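Local coordinates for protein possible flavin reductase (Haemophilus somnus 129PT, PDB 2R0X) that probably binds FMN and reduces flavin with NADPH, using a split-barrel fold, at residues Val22-Gly26 and His61-Asn65; Gly29-Phe33 and Gln90-Phe94; Phe33-Val38 and Leu49-Asn53; Arg66-Thr72 and Ile114-Ile120; Asn71-Gln77 and Pro107-Leu113. All blocks are in the same frame, centred on the assembly; numbering follows the deposited sequence. Where two conformers were deposited one is given.

Contact 1 (Val22-Gly26 and His61-Asn65). With ACT (acetate ion), chain F; SO4 (sulfate ion), chain I.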
# COMPACT_ATOMS: atom_id res chain seq x y z
N VAL A 22 0.48 13.04 -4.33
CA VAL A 22 1.67 12.71 -5.11
C VAL A 22 1.83 13.81 -6.13
O VAL A 22 0.94 14.05 -6.92
CB VAL A 22 1.49 11.34 -5.75
CG1 VAL A 22 2.71 11.02 -6.67
CG2 VAL A 22 1.31 10.26 -4.64
N THR A 23 3.01 14.45 -6.17
CA THR A 23 3.20 15.62 -7.01
C THR A 23 4.46 15.46 -7.86
O THR A 23 5.33 14.65 -7.61
CB THR A 23 3.39 16.86 -6.15
OG1 THR A 23 4.56 16.70 -5.38
CG2 THR A 23 2.18 17.11 -5.24
N THR A 24 4.52 16.30 -8.89
CA THR A 24 5.69 16.43 -9.74
C THR A 24 5.69 17.87 -10.28
O THR A 24 4.71 18.61 -10.16
CB THR A 24 5.72 15.37 -10.88
OG1 THR A 24 7.01 15.34 -11.48
CG2 THR A 24 4.66 15.62 -11.95
N SER A 25 6.81 18.22 -10.90
CA SER A 25 7.09 19.58 -11.37
C SER A 25 7.27 19.64 -12.86
O SER A 25 7.94 18.77 -13.42
CB SER A 25 8.44 19.99 -10.85
OG SER A 25 9.41 19.30 -11.63
N GLY A 26 6.89 20.77 -13.45
CA GLY A 26 6.83 20.84 -14.88
C GLY A 26 7.01 22.28 -15.28
O GLY A 26 7.10 23.18 -14.43
N HIS A 61 2.58 13.75 -17.09
CA HIS A 61 3.51 14.62 -16.41
C HIS A 61 4.53 13.82 -15.61
O HIS A 61 5.71 14.12 -15.56
CB HIS A 61 2.72 15.59 -15.50
CG HIS A 61 1.66 16.38 -16.23
ND1 HIS A 61 1.96 17.39 -17.12
CD2 HIS A 61 0.30 16.30 -16.21
CE1 HIS A 61 0.85 17.89 -17.62
NE2 HIS A 61 -0.17 17.26 -17.08
N PHE A 62 4.08 12.72 -15.02
CA PHE A 62 4.96 11.84 -14.26
C PHE A 62 5.90 11.08 -15.21
O PHE A 62 7.07 10.91 -14.94
CB PHE A 62 4.12 10.93 -13.35
CG PHE A 62 3.51 11.69 -12.22
CD1 PHE A 62 4.18 11.87 -11.03
CD2 PHE A 62 2.30 12.36 -12.41
CE1 PHE A 62 3.60 12.65 -9.99
CE2 PHE A 62 1.76 13.21 -11.40
CZ PHE A 62 2.39 13.28 -10.19
N VAL A 63 5.36 10.59 -16.31
CA VAL A 63 6.16 9.91 -17.32
C VAL A 63 7.25 10.84 -17.85
O VAL A 63 8.39 10.42 -18.08
CB VAL A 63 5.28 9.37 -18.49
CG1 VAL A 63 6.15 8.78 -19.60
CG2 VAL A 63 4.36 8.34 -17.96
N LYS A 64 6.89 12.08 -18.14
CA LYS A 64 7.83 13.05 -18.75
C LYS A 64 8.93 13.40 -17.75
O LYS A 64 10.12 13.39 -18.07
CB LYS A 64 7.09 14.33 -19.14
CG LYS A 64 8.00 15.49 -19.55
N ASN A 65 8.54 13.73 -16.51
CA ASN A 65 9.50 14.24 -15.52
C ASN A 65 10.36 13.20 -14.85
O ASN A 65 11.52 13.42 -14.53
CB ASN A 65 8.81 15.01 -14.41
CG ASN A 65 8.07 16.18 -14.92
OD1 ASN A 65 8.26 16.59 -16.07
ND2 ASN A 65 7.21 16.75 -14.08
C ACT F . 4.87 19.32 -17.92
O ACT F . 3.97 19.20 -18.73
OXT ACT F . 4.54 20.00 -16.94
CH3 ACT F . 6.28 18.87 -18.19
S SO4 I . -3.12 19.72 -16.78
O1 SO4 I . -1.95 20.61 -16.83
O2 SO4 I . -2.75 18.41 -17.34
O3 SO4 I . -4.20 20.32 -17.59
O4 SO4 I . -3.58 19.63 -15.39

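Contact 2 (Gly29-Phe33 and Gln90-Phe94). With SO4 (sulfate ion), chain H; ACT (acetate ion), chain F; SO4 (sulfate ion), chain I.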
# COMPACT_ATOMS: atom_id res chain seq x y z
N GLY A 29 3.98 23.45 -15.20
CA GLY A 29 3.90 23.97 -13.83
C GLY A 29 3.80 22.78 -12.89
O GLY A 29 4.32 21.68 -13.23
N GLN A 30 3.13 22.97 -11.74
CA GLN A 30 2.95 21.87 -10.75
C GLN A 30 1.78 20.93 -11.09
O GLN A 30 0.77 21.36 -11.64
CB GLN A 30 2.73 22.43 -9.34
CG GLN A 30 3.76 23.48 -8.85
CD GLN A 30 3.27 24.36 -7.62
OE1 GLN A 30 3.94 24.44 -6.56
NE2 GLN A 30 2.14 25.05 -7.80
N HIS A 31 1.94 19.66 -10.75
CA HIS A 31 0.92 18.64 -11.04
C HIS A 31 0.85 17.73 -9.84
O HIS A 31 1.87 17.41 -9.24
CB HIS A 31 1.28 17.82 -12.28
CG HIS A 31 1.50 18.69 -13.46
ND1 HIS A 31 0.48 19.17 -14.24
CD2 HIS A 31 2.63 19.24 -13.95
CE1 HIS A 31 0.97 19.94 -15.19
NE2 HIS A 31 2.28 19.99 -15.04
N GLY A 32 -0.33 17.28 -9.50
CA GLY A 32 -0.40 16.28 -8.43
C GLY A 32 -1.74 15.60 -8.40
O GLY A 32 -2.68 16.01 -9.08
N PHE A 33 -1.84 14.57 -7.57
CA PHE A 33 -3.06 13.80 -7.41
C PHE A 33 -3.06 13.11 -6.05
O PHE A 33 -2.04 12.75 -5.52
CB PHE A 33 -3.26 12.77 -8.55
CG PHE A 33 -2.24 11.66 -8.58
CD1 PHE A 33 -1.01 11.84 -9.18
CD2 PHE A 33 -2.49 10.40 -8.04
CE1 PHE A 33 -0.07 10.85 -9.24
CE2 PHE A 33 -1.50 9.38 -8.11
CZ PHE A 33 -0.31 9.63 -8.71
N GLN A 90 -4.78 22.56 -11.87
CA GLN A 90 -3.67 22.45 -10.94
C GLN A 90 -3.45 23.78 -10.21
O GLN A 90 -3.13 23.79 -9.03
CB GLN A 90 -2.38 22.03 -11.63
CG GLN A 90 -2.40 20.70 -12.38
CD GLN A 90 -2.98 19.58 -11.59
OE1 GLN A 90 -2.49 19.19 -10.51
NE2 GLN A 90 -4.09 19.04 -12.10
N GLU A 91 -3.67 24.91 -10.87
CA GLU A 91 -3.50 26.17 -10.20
C GLU A 91 -4.41 26.31 -9.00
O GLU A 91 -3.99 26.74 -7.92
CB GLU A 91 -3.70 27.31 -11.18
CG GLU A 91 -3.30 28.64 -10.63
N GLU A 92 -5.67 25.95 -9.17
CA GLU A 92 -6.61 25.99 -8.07
C GLU A 92 -6.19 25.01 -6.98
O GLU A 92 -6.14 25.36 -5.82
CB GLU A 92 -8.05 25.74 -8.50
CG GLU A 92 -9.03 25.55 -7.30
CD GLU A 92 -9.08 26.71 -6.25
OE1 GLU A 92 -8.90 27.86 -6.70
OE2 GLU A 92 -9.31 26.46 -5.00
N ARG A 93 -5.85 23.77 -7.36
CA ARG A 93 -5.45 22.78 -6.37
C ARG A 93 -4.29 23.32 -5.50
O ARG A 93 -4.35 23.31 -4.28
CB ARG A 93 -5.05 21.47 -7.01
CG ARG A 93 -6.16 20.65 -7.61
CD ARG A 93 -5.58 19.38 -8.24
NE ARG A 93 -6.59 18.40 -8.58
CZ ARG A 93 -6.30 17.27 -9.20
NH1 ARG A 93 -5.08 17.02 -9.61
NH2 ARG A 93 -7.24 16.40 -9.44
N PHE A 94 -3.21 23.73 -6.15
CA PHE A 94 -1.99 24.08 -5.42
C PHE A 94 -2.21 25.32 -4.56
O PHE A 94 -1.56 25.48 -3.50
CB PHE A 94 -0.76 24.21 -6.35
CG PHE A 94 -0.17 22.86 -6.72
CD1 PHE A 94 -0.70 22.09 -7.74
CD2 PHE A 94 0.80 22.31 -5.94
CE1 PHE A 94 -0.22 20.83 -8.00
CE2 PHE A 94 1.28 21.07 -6.18
CZ PHE A 94 0.80 20.35 -7.25
S SO4 H . -5.61 14.34 -12.17
O1 SO4 H . -4.87 15.46 -12.75
O2 SO4 H . -5.27 13.12 -12.81
O3 SO4 H . -6.99 14.75 -12.34
O4 SO4 H . -5.36 14.29 -10.73
C ACT F . 4.87 19.32 -17.92
O ACT F . 3.97 19.20 -18.73
OXT ACT F . 4.54 20.00 -16.94
CH3 ACT F . 6.28 18.87 -18.19
S SO4 I . -3.12 19.72 -16.78
O1 SO4 I . -1.95 20.61 -16.83
O2 SO4 I . -2.75 18.41 -17.34
O3 SO4 I . -4.20 20.32 -17.59
O4 SO4 I . -3.58 19.63 -15.39

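Contact 3 (Phe33-Val38 and Leu49-Asn53). With ACT (acetate ion), chain B.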
# COMPACT_ATOMS: atom_id res chain seq x y z
N PHE A 33 -1.84 14.57 -7.57
CA PHE A 33 -3.06 13.80 -7.41
C PHE A 33 -3.06 13.11 -6.05
O PHE A 33 -2.04 12.75 -5.52
CB PHE A 33 -3.26 12.77 -8.55
CG PHE A 33 -2.24 11.66 -8.58
CD1 PHE A 33 -1.01 11.84 -9.18
CD2 PHE A 33 -2.49 10.40 -8.04
CE1 PHE A 33 -0.07 10.85 -9.24
CE2 PHE A 33 -1.50 9.38 -8.11
CZ PHE A 33 -0.31 9.63 -8.71
N THR A 34 -4.27 12.91 -5.53
CA THR A 34 -4.46 12.14 -4.29
C THR A 34 -4.31 10.65 -4.58
O THR A 34 -4.91 10.15 -5.54
CB THR A 34 -5.80 12.46 -3.67
OG1 THR A 34 -5.85 13.85 -3.43
CG2 THR A 34 -6.02 11.72 -2.35
N ALA A 35 -3.58 9.95 -3.72
CA ALA A 35 -3.38 8.50 -3.86
C ALA A 35 -3.46 7.80 -2.53
O ALA A 35 -2.99 8.31 -1.52
CB ALA A 35 -2.01 8.22 -4.47
N SER A 36 -4.00 6.60 -2.56
CA SER A 36 -3.89 5.67 -1.44
C SER A 36 -2.98 4.47 -1.75
O SER A 36 -2.47 3.81 -0.82
CB SER A 36 -5.27 5.16 -1.04
OG SER A 36 -5.99 4.71 -2.18
N ALA A 37 -2.79 4.15 -3.04
CA ALA A 37 -2.06 2.94 -3.46
C ALA A 37 -0.57 3.26 -3.54
O ALA A 37 -0.00 3.42 -4.62
CB ALA A 37 -2.63 2.42 -4.77
N VAL A 38 0.02 3.37 -2.35
CA VAL A 38 1.40 3.72 -2.11
C VAL A 38 1.90 2.78 -1.02
O VAL A 38 1.26 2.64 0.02
CB VAL A 38 1.51 5.20 -1.65
CG1 VAL A 38 2.94 5.53 -1.31
CG2 VAL A 38 0.93 6.14 -2.66
N LEU A 49 6.59 2.37 -4.02
CA LEU A 49 5.83 2.38 -5.25
C LEU A 49 4.58 3.18 -5.10
O LEU A 49 4.06 3.38 -4.00
CB LEU A 49 5.50 0.96 -5.73
CG LEU A 49 4.56 0.10 -4.87
CD1 LEU A 49 3.09 0.45 -5.08
CD2 LEU A 49 4.74 -1.44 -5.13
N VAL A 50 4.15 3.70 -6.24
CA VAL A 50 2.94 4.47 -6.37
C VAL A 50 2.20 3.90 -7.57
O VAL A 50 2.77 3.79 -8.65
CB VAL A 50 3.25 5.96 -6.65
CG1 VAL A 50 1.93 6.74 -6.87
CG2 VAL A 50 4.07 6.56 -5.51
N CYS A 51 0.92 3.57 -7.39
CA CYS A 51 0.09 3.15 -8.51
C CYS A 51 -0.64 4.38 -9.09
O CYS A 51 -1.08 5.26 -8.34
CB CYS A 51 -0.88 2.05 -8.13
SG CYS A 51 -0.13 0.58 -7.50
N ILE A 52 -0.71 4.47 -10.41
CA ILE A 52 -1.26 5.63 -11.09
C ILE A 52 -2.13 5.10 -12.22
O ILE A 52 -1.78 4.12 -12.91
CB ILE A 52 -0.16 6.60 -11.60
CG1 ILE A 52 -0.76 7.94 -12.06
CG2 ILE A 52 0.73 5.93 -12.62
CD1 ILE A 52 0.30 9.01 -12.33
N ASN A 53 -3.26 5.77 -12.43
CA ASN A 53 -4.11 5.48 -13.57
C ASN A 53 -3.45 6.05 -14.82
O ASN A 53 -3.21 7.26 -14.91
CB ASN A 53 -5.53 6.04 -13.36
CG ASN A 53 -6.50 5.52 -14.42
OD1 ASN A 53 -6.22 5.56 -15.60
ND2 ASN A 53 -7.66 5.02 -13.97
C ACT B . -7.75 5.67 -10.24
O ACT B . -6.98 5.09 -9.45
OXT ACT B . -8.52 4.96 -10.91
CH3 ACT B . -7.71 7.15 -10.44

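Contact 4 (Arg66-Thr72 and Ile114-Ile120)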
# COMPACT_ATOMS: atom_id res chain seq x y z
N ARG A 66 9.74 12.08 -14.58
CA ARG A 66 10.44 10.97 -13.93
C ARG A 66 10.95 11.23 -12.51
O ARG A 66 11.86 10.55 -12.02
CB ARG A 66 11.50 10.41 -14.85
CG ARG A 66 10.89 9.80 -16.10
CD ARG A 66 10.00 8.58 -15.84
NE ARG A 66 10.78 7.45 -15.34
CZ ARG A 66 11.35 6.55 -16.13
NH1 ARG A 66 11.20 6.56 -17.44
NH2 ARG A 66 12.11 5.63 -15.57
N VAL A 67 10.25 12.14 -11.83
CA VAL A 67 10.43 12.37 -10.41
C VAL A 67 9.07 12.60 -9.81
O VAL A 67 8.15 13.03 -10.52
CB VAL A 67 11.35 13.59 -10.13
CG1 VAL A 67 12.82 13.27 -10.55
CG2 VAL A 67 10.85 14.86 -10.80
N LEU A 68 8.92 12.31 -8.52
CA LEU A 68 7.68 12.62 -7.82
C LEU A 68 8.01 12.80 -6.35
O LEU A 68 9.00 12.33 -5.84
CB LEU A 68 6.61 11.54 -8.05
CG LEU A 68 6.84 10.11 -7.63
CD1 LEU A 68 6.71 9.92 -6.13
CD2 LEU A 68 5.83 9.22 -8.32
N MSE A 69 7.07 13.46 -5.67
CA MSE A 69 7.06 13.59 -4.22
C MSE A 69 5.83 12.90 -3.66
O MSE A 69 4.72 13.18 -4.14
CB MSE A 69 7.00 15.07 -3.87
CG MSE A 69 6.97 15.37 -2.38
SE MSE A 69 8.65 15.35 -1.45
CE MSE A 69 9.41 16.84 -2.46
N VAL A 70 6.01 12.02 -2.68
CA VAL A 70 4.88 11.48 -1.93
C VAL A 70 4.72 12.34 -0.68
O VAL A 70 5.60 12.37 0.16
CB VAL A 70 5.07 10.01 -1.55
CG1 VAL A 70 3.91 9.50 -0.70
CG2 VAL A 70 5.19 9.16 -2.84
N ASN A 71 3.60 13.05 -0.61
CA ASN A 71 3.27 13.89 0.56
C ASN A 71 2.18 13.22 1.38
O ASN A 71 1.00 13.24 0.98
CB ASN A 71 2.78 15.26 0.07
CG ASN A 71 3.79 15.99 -0.76
OD1 ASN A 71 4.77 16.53 -0.23
ND2 ASN A 71 3.58 16.01 -2.07
N THR A 72 2.59 12.55 2.44
CA THR A 72 1.64 11.81 3.27
C THR A 72 0.90 12.79 4.19
O THR A 72 1.54 13.68 4.76
CB THR A 72 2.40 10.76 4.08
OG1 THR A 72 3.16 9.93 3.21
CG2 THR A 72 1.41 9.89 4.94
N ILE A 114 4.59 13.39 6.27
CA ILE A 114 5.86 12.87 5.75
C ILE A 114 5.99 13.33 4.32
O ILE A 114 4.99 13.46 3.64
CB ILE A 114 5.93 11.28 5.74
CG1 ILE A 114 5.04 10.61 6.79
CG2 ILE A 114 7.37 10.84 5.89
CD1 ILE A 114 4.86 9.12 6.59
N ASN A 115 7.22 13.54 3.88
CA ASN A 115 7.52 13.91 2.51
C ASN A 115 8.65 13.03 1.98
O ASN A 115 9.73 13.03 2.55
CB ASN A 115 7.93 15.39 2.38
CG ASN A 115 6.95 16.35 3.08
OD1 ASN A 115 7.17 16.71 4.25
ND2 ASN A 115 5.92 16.79 2.38
N PHE A 116 8.37 12.25 0.94
CA PHE A 116 9.37 11.40 0.31
C PHE A 116 9.61 11.88 -1.11
O PHE A 116 8.73 11.82 -1.94
CB PHE A 116 8.89 9.95 0.21
CG PHE A 116 8.45 9.29 1.49
CD1 PHE A 116 7.14 9.38 1.91
CD2 PHE A 116 9.31 8.53 2.22
CE1 PHE A 116 6.71 8.71 3.06
CE2 PHE A 116 8.86 7.83 3.35
CZ PHE A 116 7.56 7.95 3.75
N ASP A 117 10.81 12.42 -1.37
CA ASP A 117 11.16 12.92 -2.71
C ASP A 117 11.87 11.80 -3.46
O ASP A 117 12.77 11.22 -2.91
CB ASP A 117 12.08 14.15 -2.58
CG ASP A 117 12.04 15.02 -3.82
OD1 ASP A 117 11.25 14.74 -4.73
OD2 ASP A 117 12.82 16.01 -3.85
N CYS A 118 11.40 11.52 -4.67
CA CYS A 118 11.76 10.30 -5.37
C CYS A 118 12.08 10.50 -6.83
O CYS A 118 11.60 11.38 -7.51
CB CYS A 118 10.58 9.32 -5.30
SG CYS A 118 9.93 8.91 -3.67
N GLU A 119 12.92 9.57 -7.28
CA GLU A 119 13.16 9.36 -8.70
C GLU A 119 12.36 8.17 -9.17
O GLU A 119 12.34 7.14 -8.50
CB GLU A 119 14.66 9.09 -8.95
CG GLU A 119 15.53 10.33 -8.70
CD GLU A 119 17.01 10.08 -8.67
OE1 GLU A 119 17.47 8.92 -8.72
OE2 GLU A 119 17.72 11.11 -8.55
N ILE A 120 11.69 8.29 -10.32
CA ILE A 120 10.86 7.18 -10.84
C ILE A 120 11.82 6.36 -11.66
O ILE A 120 12.09 6.65 -12.82
CB ILE A 120 9.69 7.69 -11.69
CG1 ILE A 120 8.79 8.65 -10.88
CG2 ILE A 120 8.86 6.51 -12.25
CD1 ILE A 120 7.68 9.26 -11.65

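Contact 5 (Asn71-Gln77 and Pro107-Leu113)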
# COMPACT_ATOMS: atom_id res chain seq x y z
N ASN A 71 3.60 13.05 -0.61
CA ASN A 71 3.27 13.89 0.56
C ASN A 71 2.18 13.22 1.38
O ASN A 71 1.00 13.24 0.98
CB ASN A 71 2.78 15.26 0.07
CG ASN A 71 3.79 15.99 -0.76
OD1 ASN A 71 4.77 16.53 -0.23
ND2 ASN A 71 3.58 16.01 -2.07
N THR A 72 2.59 12.55 2.44
CA THR A 72 1.64 11.81 3.27
C THR A 72 0.90 12.79 4.19
O THR A 72 1.54 13.68 4.76
CB THR A 72 2.40 10.76 4.08
OG1 THR A 72 3.16 9.93 3.21
CG2 THR A 72 1.41 9.89 4.94
N LEU A 73 -0.42 12.69 4.25
CA LEU A 73 -1.24 13.72 4.85
C LEU A 73 -1.49 13.51 6.34
O LEU A 73 -1.64 12.38 6.82
CB LEU A 73 -2.58 13.81 4.13
CG LEU A 73 -2.54 14.15 2.64
CD1 LEU A 73 -3.92 14.36 2.12
CD2 LEU A 73 -1.64 15.34 2.32
N THR A 74 -1.56 14.64 7.04
CA THR A 74 -2.00 14.65 8.43
C THR A 74 -3.53 14.58 8.49
O THR A 74 -4.24 14.83 7.52
CB THR A 74 -1.58 15.91 9.20
OG1 THR A 74 -2.38 16.99 8.75
CG2 THR A 74 -0.07 16.24 9.04
N ALA A 75 -4.03 14.33 9.69
CA ALA A 75 -5.48 14.24 9.96
C ALA A 75 -6.17 15.54 9.66
O ALA A 75 -7.39 15.52 9.47
CB ALA A 75 -5.72 13.81 11.41
N GLU A 76 -5.43 16.65 9.63
CA GLU A 76 -5.98 17.97 9.37
C GLU A 76 -6.10 18.29 7.90
O GLU A 76 -6.63 19.36 7.56
CB GLU A 76 -5.11 19.03 10.05
CG GLU A 76 -5.16 19.00 11.57
CD GLU A 76 -4.43 17.82 12.19
OE1 GLU A 76 -3.30 17.47 11.80
OE2 GLU A 76 -5.00 17.19 13.11
N GLN A 77 -5.64 17.42 7.00
CA GLN A 77 -5.56 17.73 5.58
C GLN A 77 -6.58 17.00 4.70
O GLN A 77 -6.36 16.76 3.52
CB GLN A 77 -4.12 17.48 5.09
CG GLN A 77 -3.17 18.50 5.67
CD GLN A 77 -1.71 18.22 5.36
OE1 GLN A 77 -1.20 17.11 5.51
NE2 GLN A 77 -0.96 19.28 4.99
N PRO A 107 6.91 19.29 -6.00
CA PRO A 107 6.44 20.14 -4.90
C PRO A 107 6.27 19.38 -3.58
O PRO A 107 5.59 18.36 -3.51
CB PRO A 107 5.10 20.65 -5.40
CG PRO A 107 5.14 20.51 -6.84
CD PRO A 107 6.03 19.38 -7.16
N MSE A 108 6.92 19.91 -2.54
CA MSE A 108 6.83 19.41 -1.19
C MSE A 108 5.75 20.13 -0.44
O MSE A 108 5.80 21.35 -0.29
CB MSE A 108 8.14 19.62 -0.45
CG MSE A 108 8.24 18.83 0.83
SE MSE A 108 9.54 19.37 2.11
CE MSE A 108 8.40 20.27 3.34
N LEU A 109 4.77 19.39 0.06
CA LEU A 109 3.67 19.96 0.81
C LEU A 109 4.17 20.31 2.21
O LEU A 109 4.61 19.45 2.98
CB LEU A 109 2.55 18.90 0.92
CG LEU A 109 1.33 19.29 1.79
CD1 LEU A 109 0.70 20.57 1.31
CD2 LEU A 109 0.35 18.16 1.79
N GLN A 110 4.05 21.59 2.55
CA GLN A 110 4.29 22.05 3.90
C GLN A 110 3.24 21.52 4.87
O GLN A 110 2.06 21.37 4.51
CB GLN A 110 4.34 23.59 3.90
CG GLN A 110 5.57 24.15 3.19
CD GLN A 110 6.85 23.78 3.89
OE1 GLN A 110 6.94 23.92 5.10
NE2 GLN A 110 7.82 23.29 3.15
N ASP A 111 3.68 21.31 6.11
CA ASP A 111 2.78 20.82 7.15
C ASP A 111 2.23 19.42 6.88
O ASP A 111 1.22 19.04 7.45
CB ASP A 111 1.63 21.83 7.41
CG ASP A 111 1.23 21.99 8.87
OD1 ASP A 111 1.93 21.49 9.77
OD2 ASP A 111 0.19 22.66 9.11
N ALA A 112 2.90 18.65 6.04
CA ALA A 112 2.52 17.27 5.80
C ALA A 112 3.01 16.35 6.93
O ALA A 112 3.87 16.69 7.72
CB ALA A 112 3.08 16.79 4.48
N LEU A 113 2.51 15.13 6.96
CA LEU A 113 2.96 14.14 7.90
C LEU A 113 4.37 13.64 7.56
O LEU A 113 5.21 13.45 8.43
CB LEU A 113 1.99 12.97 7.96
CG LEU A 113 2.18 11.99 9.10
CD1 LEU A 113 1.64 12.62 10.37
CD2 LEU A 113 1.47 10.66 8.80
O HOH W 1 -1.19 19.47 8.65

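Contact 1 (Val22-Gly26 and His61-Asn65)
Strand 22-25 and helix 61-65 approach to 8.4 Å between their axes, with N-to-C directions 52° apart, and the CA atoms of Thr-24 and Phe-62 face each other at 6.5 Å. This is helix-on-sheet packing in a split-barrel fold: the helix leans on a strand that is itself paired with strands 30-43 and 67-72. Thr-24, whose CA-to-CB bond points toward the helix, illustrates how one small residue can serve two chemistries. Thr-24 CG2 sits 3.6 Å from the centroid of the Phe-62 ring and 9° off the normal, a CH-pi contact over the face. In the conformer given, Thr-24 OG1 accepts a hydrogen bond of 3.0 Å from Asn-65 ND2; it is also bonded to the backbone oxygen of Val-67, so helix end and following strand meet at a single hydroxyl. Phe-62 reaches further along the strand, placing CE1 3.8 Å from Val-22 CG1, while Phe-33 meets its ring edge-to-face. At the exposed side His-61 stacks on His-31 and binds two ions probably taken from the crystallisation liquor: His-61 ND1 donates to acetate O at 3.1 Å, and His-61 NE2 to sulfate O2 at 2.8 Å.

Contact 2 (Gly29-Phe33 and Gln90-Phe94)
Phe-94, Gln-30 and Gln-90 supply most of the interface between helix 90-94 and the start of strand 30-43, whose directions differ by 73°. The Phe-94 ring presents its face to Gln-30 CB, which lies 3.5 Å from the ring centroid and 9° off its normal, so the aliphatic part of a polar side chain packs helix on strand as a CH-pi partner. Gln-90 works differently. Gln-90 OE1 accepts from Gly-32 N at 3.1 Å, a side chain answering a strand amide, while strand 17-25 pairs with His-31 and Phe-33. Arg-93 NH1 adds a weak bond of 3.5 Å to that same Gln-90 OE1, and its guanidinium is also held by Ser-86 O. Arg-93 NH1 and NH2 both donate to O4 of the chain H sulfate, at 3.0 and 3.1 Å; Arg-57 NE and Ala-58 N complete this site. The sulfate probably comes from the crystallisation liquor, but the site could accept another anionic group, such as the phosphate of FMN if this protein binds it as its family does.

Contact 3 (Phe33-Val38 and Leu49-Asn53)
The Phe-33 ring fills the angle between two parting strands: its CE1 touches Ile-52 CD1 at 3.6 Å and its CZ meets Val-50 CG1 at 4.1 Å. Further along, Val-38 and Val-50 project from the same face of the sheet, with Val-38 CG2 4.3 Å from Val-50 CG2, and Ala-37 CB rests 3.8 Å from Cys-51 CB. Both strands belong to the beta hairpin 30-43/46-53 of the split barrel, and the contact shows how such a hairpin splays. The axes of strands 33-35 and 49-53 come no closer than 8.8 Å, at 121°, too far for pairing. An inverse gamma turn centred on Ala-37, with a weak bond of 3.0 Å from Val-38 N to Ser-36 O, turns the chain toward strand 49-53, and pairing with it begins at Val-38. Val-38 and Val-50 form a non-hydrogen-bonded antiparallel pair with CA atoms 4.6 Å apart, and Cys-51 N donates to Ala-37 O at 2.9 Å, nearly straight. Val-38 CA also lies 3.3 Å from Leu-49 O in a CA-H...O contact. The hairpin also faces the dimer partner, where Ala-37 and Cys-51 pack on Ser-40 of the second subunit and Leu-49 on Leu-49 of that subunit. At the polar edge Asn-53 ND2 donates to acetate OXT at 3.2 Å, an ion also bound by His-129.

Contact 4 (Arg66-Thr72 and Ile114-Ile120)
A regular ladder of backbone hydrogen bonds joins strands 67-72 and 114-120, antiparallel at 168° with axes 4.6 Å apart. Leu-68 N donates to Cys-118 O at 3.0 Å and Cys-118 N returns to Leu-68 O at 2.8 Å; likewise Val-70 N to Phe-116 O is 2.8 Å, Phe-116 N to Val-70 O 2.9 Å. Toward one end, Thr-72 N reaches Ile-114 O at 2.8 Å, but the return from Ile-114 N to Thr-72 O is weak at 3.4 Å. At the other, Ile-120 N donates to Arg-66 O at 2.8 Å. Arg-66, with positive phi just after helix 59-65, curls its side chain back, so that NE and NH2 both donate to Ile-120 O, at 3.0 and 2.9 Å. Between the non-hydrogen-bonded neighbours Asn-71 and Asn-115 a side-chain bond runs from Asn-115 ND2 to Asn-71 OD1, 2.9 Å long. Apolar packing lines one face: Leu-68 CD2 meets Ile-120 CD1 at 3.8 Å and Val-70 CB lies 4.1 Å from Phe-116 CD1. On the other, the CE atom of Met-69, a selenomethionine, lies 3.5 Å from Asp-117 CG, whose carboxylate is held by Thr-103 and Thr-104. Within the split barrel, strand 67-72 is flanked on its far edge by strand 17-25 and strand 114-126 by 129-141, while Leu-48 and Val-50 of strand 46-53 pack against the Val-70 and Phe-116 face.

Contact 5 (Asn71-Gln77 and Pro107-Leu113)
The carboxamide of Asn-71 lies along the backbone of Pro-107 to Leu-109 and bonds to it as a strand's backbone would. Asn-71 OD1 accepts from Leu-109 N at 2.9 Å, and Asn-71 ND2 donates weakly to Pro-107 O at 3.4 Å. This happens where strand 67-72 of the split barrel gives way to turns; Asn-115 and Ile-21 are further partners of the same carboxamide. Past Leu-109 the chain makes a type II turn to Ala-112, with Asp-111 at positive phi in its third position, and returns so that Leu-113 N donates to Thr-72 O at 2.8 Å. Two separate apolar contacts accompany these bonds: Leu-73 CD2 touches Leu-109 CD2 at 3.5 Å, and Thr-72 CG2 lies 3.9 Å from Leu-113 CD2. In the other segment, Thr-74 to Gln-77 form a type I turn just before helix 78-84. An ST turn tightens it, with Glu-76 N donating to Thr-74 OG1 at 3.2 Å, and Gln-77 OE1 accepts from Thr-74 N at 2.9 Å. One water joins the two turns, 2.8 Å from Thr-74 OG1 and donating to Asp-111 O at 2.7 Å.

In the fold
Contacts 3, 4 and 5 are buried, whereas contacts 1 and 2 lie toward the surface, where short helices pack on strands 17-25 and 30-43. Contact 4 is the classical case of continuous strand pairing; contact 3 pairs over a short part of its length, and contact 5, sharing Asn-71 and Thr-72 with contact 4, takes over at the end of that strand with one backbone bond, the Asn-71 amide and two turns. CH-pi packing of helix on strand sets contacts 1 and 2 apart, while side-chain amides recur in contacts 1, 2, 4 and 5. Contacts 1 and 2 meet through strand pairing and the His-31 and His-61 rings. Phe-33 links contacts 2 and 3, and valines and Leu-68 join contacts 3 and 4.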